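Local coordinates for histidine acid phosphatase (Hafnia alvei, PDB 4ARU), which belongs to branch 2 of the histidine phosphatase superfamily, whose members join an alpha/beta core built on a mixed sheet to a mainly helical part, at residues A[37-42]-A[232-237]; A[77-81]-A[107-111]. All coordinates share one frame; numbering follows the deposited sequence. Where two conformers were deposited one is given.

Interaction 1 (A[37-42]-A[232-237]); sequences HQWPEW and MPKVAW
H37, W39 and W237 form an aromatic cluster that joins two surface loops. One loop leads from helix 29-33 to helix 51-70. The other leads from helix 213-229 to helix 243-262. The W237 indole reaches from its loop to the 37-42 segment, between H37 and W39. Its NE1 donates a nearly straight hydrogen bond to the backbone O of Q38, 2.8 Å away. The acceptor lies in the indole plane, but the donor stands well above the carbonyl plane of Q38. The CB of H37 lies over one face of the same indole, 3.4 Å from the centroid of the W237 five-membered ring, a CH-pi contact. The H37 imidazole lies oblique to that five-membered ring, their planes 40° apart. A chi1 of -54° keeps H37 CG beside the backbone N, and from there the imidazole NE2 is hydrogen-bonded to D173 OD2. At its far end W237 turns an edge to the face of W39. Its CH2 comes 3.7 Å from W39 CZ2, and the planes meet at 67° in a T-shaped pair. W39 is buried, packs on L220 and I223 of helix 213-229, and gives its NE1 to the backbone O of M31. A second, smaller contact lies further along. M232 has two conformers, so its contact is doubtful; in the modelled one CE stands over the W42 indole, 3.3 Å from the centroid of the five-membered ring. SD follows over that face as a Met-aromatic contact and also reaches P40 CG at 4.1 Å. The W237 indole is thus fixed in three ways: by a bond in its plane, a methylene over a face, and an edge set against W39. Its one polar atom is satisfied, and the remaining contact is mostly apolar and aromatic.

Interaction 2 (A[77-81]-A[107-111]); sequences DNCPT and APQCD
P80 and A107 meet at the puckered pyrrolidine ring of P80, which touches A107 with one corner; no aromatic ring takes part. Its CD lies 3.6 Å from A107 CB, and its CG is a little further from the same methyl. The CD corner also approaches C110 SG at 4.1 Å. P80 additionally packs on L74, and A107 on L112. Beside this apolar patch runs the disulfide. C79 SG and C110 SG are bonded at 2.0 Å, with a CB-SG-SG-CB torsion of -86°. A torsion of this size is relaxed, and its sign makes the bridge left-handed. In both cysteines SG stands beside the backbone N, both chi1 near -60°, which brings the two sulfurs together between the segments. The CA atoms of C79 and C110 are 5.7 Å apart. A107 is the first residue to leave the end of helix 93-106. It starts a type II beta turn closed by C110 N bonding to A107 O at 3.1 Å. The turn probably helps to place C110 for the bridge. This is a surface disulfide that staples a loop to the turn just past a helix C-terminus.

Along the chain the segments come in the order 37-42, 77-81, 107-111, 232-237, so interaction 2 is nested inside the loop closed by interaction 1. Helix 51-70 lies between segments 37-42 and 77-81. The two contacts do not touch: their centres are 38 Å apart and their nearest atoms about 24 Å. Interaction 2 lies beside a beta-alpha-beta unit of the mixed sheet, in which strands 85-89 and 115-116 are parallel and helix 93-106 connects them. Interaction 1 lies among helices, near 162-172 and 213-229. One contact therefore ties loops covalently at the sheet-bearing part, and the other packs loops together at the helical part.

Interaction 1 (A[37-42]-A[232-237])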
loop_
_atom_site.group_PDB
_atom_site.type_symbol
_atom_site.label_atom_id
_atom_site.label_comp_id
_atom_site.label_asym_id
_atom_site.label_seq_id
_atom_site.Cartn_x
_atom_site.Cartn_y
_atom_site.Cartn_z
ATOM N N HIS A 37 -18.935 11.860 -19.480
ATOM C CA HIS A 37 -19.435 10.489 -19.351
ATOM C C HIS A 37 -19.909 10.251 -17.951
ATOM O O HIS A 37 -19.662 11.077 -17.083
ATOM C CB HIS A 37 -18.340 9.512 -19.671
ATOM C CG HIS A 37 -17.717 9.750 -20.994
ATOM N ND1 HIS A 37 -18.472 9.943 -22.129
ATOM C CD2 HIS A 37 -16.430 9.897 -21.359
ATOM C CE1 HIS A 37 -17.668 10.151 -23.155
ATOM N NE2 HIS A 37 -16.428 10.138 -22.715
ATOM N N GLN A 38 -20.671 9.193 -17.742
ATOM C CA GLN A 38 -21.177 8.891 -16.406
ATOM C C GLN A 38 -20.300 7.831 -15.780
ATOM O O GLN A 38 -20.044 6.803 -16.405
ATOM C CB GLN A 38 -22.614 8.378 -16.483
ATOM C CG GLN A 38 -23.531 9.318 -17.245
ATOM C CD GLN A 38 -23.368 10.807 -16.891
ATOM O OE1 GLN A 38 -23.049 11.654 -17.762
ATOM N NE2 GLN A 38 -23.599 11.141 -15.625
ATOM N N TRP A 39 -19.860 8.084 -14.550
ATOM C CA TRP A 39 -19.128 7.093 -13.832
ATOM C C TRP A 39 -19.992 5.848 -13.525
ATOM O O TRP A 39 -21.141 5.980 -13.141
ATOM C CB TRP A 39 -18.573 7.693 -12.534
ATOM C CG TRP A 39 -17.474 8.695 -12.759
ATOM C CD1 TRP A 39 -17.610 10.066 -12.827
ATOM C CD2 TRP A 39 -16.087 8.416 -12.869
ATOM N NE1 TRP A 39 -16.366 10.636 -12.993
ATOM C CE2 TRP A 39 -15.418 9.649 -13.056
ATOM C CE3 TRP A 39 -15.334 7.242 -12.886
ATOM C CZ2 TRP A 39 -14.041 9.723 -13.196
ATOM C CZ3 TRP A 39 -13.979 7.314 -13.053
ATOM C CH2 TRP A 39 -13.327 8.553 -13.183
ATOM N N PRO A 40 -19.406 4.667 -13.684
ATOM C CA PRO A 40 -20.210 3.449 -13.503
ATOM C C PRO A 40 -20.550 3.229 -12.017
ATOM O O PRO A 40 -19.764 3.585 -11.129
ATOM C CB PRO A 40 -19.304 2.350 -14.075
ATOM C CG PRO A 40 -17.943 2.900 -14.026
ATOM C CD PRO A 40 -18.128 4.362 -14.351
ATOM N N GLU A 41 -21.711 2.665 -11.753
ATOM C CA GLU A 41 -22.106 2.364 -10.374
ATOM C C GLU A 41 -21.410 1.106 -9.890
ATOM O O GLU A 41 -21.388 0.078 -10.586
ATOM C CB GLU A 41 -23.629 2.256 -10.209
ATOM C CG GLU A 41 -24.332 3.606 -9.953
ATOM C CD GLU A 41 -24.039 4.206 -8.558
ATOM O OE1 GLU A 41 -23.003 4.917 -8.376
ATOM O OE2 GLU A 41 -24.865 3.986 -7.625
ATOM N N TRP A 42 -20.854 1.183 -8.672
ATOM C CA TRP A 42 -20.239 0.028 -8.011
ATOM C C TRP A 42 -21.290 -0.757 -7.222
ATOM O O TRP A 42 -22.356 -0.229 -6.879
ATOM C CB TRP A 42 -19.112 0.502 -7.092
ATOM C CG TRP A 42 -17.909 0.833 -7.881
ATOM C CD1 TRP A 42 -17.728 1.911 -8.735
ATOM C CD2 TRP A 42 -16.707 0.089 -7.939
ATOM N NE1 TRP A 42 -16.491 1.860 -9.306
ATOM C CE2 TRP A 42 -15.842 0.747 -8.843
ATOM C CE3 TRP A 42 -16.259 -1.058 -7.302
ATOM C CZ2 TRP A 42 -14.568 0.270 -9.122
ATOM C CZ3 TRP A 42 -14.992 -1.534 -7.596
ATOM C CH2 TRP A 42 -14.178 -0.889 -8.501
ATOM N N MET A 232 -15.133 -4.748 -14.274
ATOM C CA MET A 232 -16.248 -4.016 -14.852
ATOM C C MET A 232 -16.204 -4.132 -16.363
ATOM O O MET A 232 -15.116 -4.204 -16.955
ATOM C CB MET A 232 -16.176 -2.571 -14.471
ATOM C CG MET A 232 -16.297 -2.416 -13.003
ATOM S SD MET A 232 -16.800 -0.767 -12.666
ATOM C CE MET A 232 -17.473 -1.060 -11.039
ATOM N N PRO A 233 -17.372 -4.201 -17.018
ATOM C CA PRO A 233 -17.435 -4.379 -18.472
ATOM C C PRO A 233 -16.923 -3.162 -19.216
ATOM O O PRO A 233 -16.333 -3.339 -20.299
ATOM C CB PRO A 233 -18.921 -4.628 -18.738
ATOM C CG PRO A 233 -19.639 -3.984 -17.601
ATOM C CD PRO A 233 -18.715 -4.148 -16.412
ATOM N N LYS A 234 -17.073 -1.961 -18.621
ATOM C CA LYS A 234 -16.474 -0.758 -19.196
ATOM C C LYS A 234 -15.570 -0.048 -18.208
ATOM O O LYS A 234 -16.006 0.455 -17.156
ATOM C CB LYS A 234 -17.564 0.207 -19.685
ATOM C CG LYS A 234 -18.276 -0.275 -20.938
ATOM C CD LYS A 234 -17.306 -0.308 -22.113
ATOM C CE LYS A 234 -17.976 -0.533 -23.454
ATOM N NZ LYS A 234 -16.894 -0.633 -24.487
ATOM N N VAL A 235 -14.277 -0.045 -18.542
ATOM C CA VAL A 235 -13.235 0.627 -17.764
ATOM C C VAL A 235 -12.914 1.921 -18.460
ATOM O O VAL A 235 -12.618 1.936 -19.655
ATOM C CB VAL A 235 -11.965 -0.254 -17.669
ATOM C CG1 VAL A 235 -10.823 0.502 -17.030
ATOM C CG2 VAL A 235 -12.284 -1.540 -16.905
ATOM N N ALA A 236 -13.030 3.025 -17.745
ATOM C CA ALA A 236 -12.735 4.313 -18.317
ATOM C C ALA A 236 -13.453 4.479 -19.665
ATOM O O ALA A 236 -12.901 4.993 -20.634
ATOM C CB ALA A 236 -11.240 4.511 -18.463
ATOM N N TRP A 237 -14.717 4.073 -19.707
ATOM C CA TRP A 237 -15.546 4.250 -20.899
ATOM C C TRP A 237 -14.973 3.669 -22.191
ATOM O O TRP A 237 -15.232 4.160 -23.283
ATOM C CB TRP A 237 -15.973 5.724 -21.080
ATOM C CG TRP A 237 -16.427 6.293 -19.749
ATOM C CD1 TRP A 237 -17.634 6.107 -19.173
ATOM C CD2 TRP A 237 -15.665 7.074 -18.840
ATOM N NE1 TRP A 237 -17.671 6.691 -17.947
ATOM C CE2 TRP A 237 -16.464 7.294 -17.704
ATOM C CE3 TRP A 237 -14.369 7.583 -18.862
ATOM C CZ2 TRP A 237 -16.018 8.016 -16.605
ATOM C CZ3 TRP A 237 -13.937 8.303 -17.741
ATOM C CH2 TRP A 237 -14.765 8.522 -16.664
#

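Interaction 2 (A[77-81]-A[107-111])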
loop_
_atom_site.group_PDB
_atom_site.type_symbol
_atom_site.label_atom_id
_atom_site.label_comp_id
_atom_site.label_asym_id
_atom_site.label_seq_id
_atom_site.Cartn_x
_atom_site.Cartn_y
_atom_site.Cartn_z
ATOM N N ASP A 77 -0.768 -29.570 5.451
ATOM C CA ASP A 77 -2.211 -29.786 5.334
ATOM C C ASP A 77 -2.935 -29.355 6.614
ATOM O O ASP A 77 -2.364 -29.346 7.710
ATOM C CB ASP A 77 -2.510 -31.259 5.030
ATOM C CG ASP A 77 -2.009 -31.690 3.650
ATOM O OD1 ASP A 77 -2.595 -31.233 2.640
ATOM O OD2 ASP A 77 -1.031 -32.481 3.575
ATOM N N ASN A 78 -4.203 -29.011 6.494
ATOM C CA ASN A 78 -5.003 -28.756 7.682
ATOM C C ASN A 78 -4.492 -27.540 8.490
ATOM O O ASN A 78 -3.341 -27.073 8.332
ATOM C CB ASN A 78 -5.064 -30.008 8.583
ATOM C CG ASN A 78 -4.880 -31.324 7.814
ATOM O OD1 ASN A 78 -5.561 -31.590 6.812
ATOM N ND2 ASN A 78 -3.964 -32.164 8.301
ATOM N N CYS A 79 -5.326 -27.102 9.421
ATOM C CA CYS A 79 -5.237 -25.780 10.031
ATOM C C CYS A 79 -3.967 -25.434 10.767
ATOM O O CYS A 79 -3.415 -26.274 11.495
ATOM C CB CYS A 79 -6.439 -25.600 10.973
ATOM S SG CYS A 79 -7.987 -25.703 10.042
ATOM N N PRO A 80 -3.484 -24.197 10.568
ATOM C CA PRO A 80 -2.432 -23.722 11.442
ATOM C C PRO A 80 -2.939 -23.773 12.878
ATOM O O PRO A 80 -4.155 -23.662 13.105
ATOM C CB PRO A 80 -2.211 -22.277 11.016
ATOM C CG PRO A 80 -2.918 -22.109 9.712
ATOM C CD PRO A 80 -3.975 -23.157 9.656
ATOM N N THR A 81 -2.030 -23.950 13.823
ATOM C CA THR A 81 -2.374 -23.743 15.229
ATOM C C THR A 81 -2.723 -22.247 15.366
ATOM O O THR A 81 -2.110 -21.424 14.748
ATOM C CB THR A 81 -1.230 -24.154 16.144
ATOM O OG1 THR A 81 -1.721 -24.259 17.481
ATOM C CG2 THR A 81 -0.055 -23.149 16.078
ATOM N N ALA A 107 -6.153 -20.345 5.313
ATOM C CA ALA A 107 -6.566 -21.444 6.190
ATOM C C ALA A 107 -8.061 -21.663 6.063
ATOM O O ALA A 107 -8.831 -21.342 6.960
ATOM C CB ALA A 107 -6.167 -21.126 7.618
ATOM N N PRO A 108 -8.479 -22.210 4.914
ATOM C CA PRO A 108 -9.893 -22.321 4.661
ATOM C C PRO A 108 -10.594 -23.164 5.712
ATOM O O PRO A 108 -10.112 -24.232 6.078
ATOM C CB PRO A 108 -9.957 -22.996 3.294
ATOM C CG PRO A 108 -8.626 -22.872 2.709
ATOM C CD PRO A 108 -7.638 -22.693 3.802
ATOM N N GLN A 109 -11.724 -22.668 6.191
ATOM C CA GLN A 109 -12.529 -23.402 7.164
ATOM C C GLN A 109 -11.790 -23.679 8.480
ATOM O O GLN A 109 -12.101 -24.616 9.210
ATOM C CB GLN A 109 -13.012 -24.725 6.537
ATOM C CG GLN A 109 -13.484 -24.557 5.084
ATOM C CD GLN A 109 -14.601 -23.555 4.989
ATOM O OE1 GLN A 109 -14.732 -22.802 4.022
ATOM N NE2 GLN A 109 -15.422 -23.520 6.036
ATOM N N CYS A 110 -10.777 -22.866 8.769
ATOM C CA CYS A 110 -10.140 -22.917 10.051
ATOM C C CYS A 110 -10.786 -21.816 10.879
ATOM O O CYS A 110 -11.074 -20.734 10.350
ATOM C CB CYS A 110 -8.630 -22.697 9.880
ATOM S SG CYS A 110 -7.925 -24.055 8.835
ATOM N N ASP A 111 -10.950 -22.056 12.163
ATOM C CA ASP A 111 -11.709 -21.101 12.965
ATOM C C ASP A 111 -10.767 -20.038 13.523
ATOM O O ASP A 111 -10.285 -20.101 14.653
ATOM C CB ASP A 111 -12.493 -21.817 14.040
ATOM C CG ASP A 111 -13.875 -21.245 14.257
ATOM O OD1 ASP A 111 -14.207 -20.140 13.796
ATOM O OD2 ASP A 111 -14.609 -21.952 14.952
#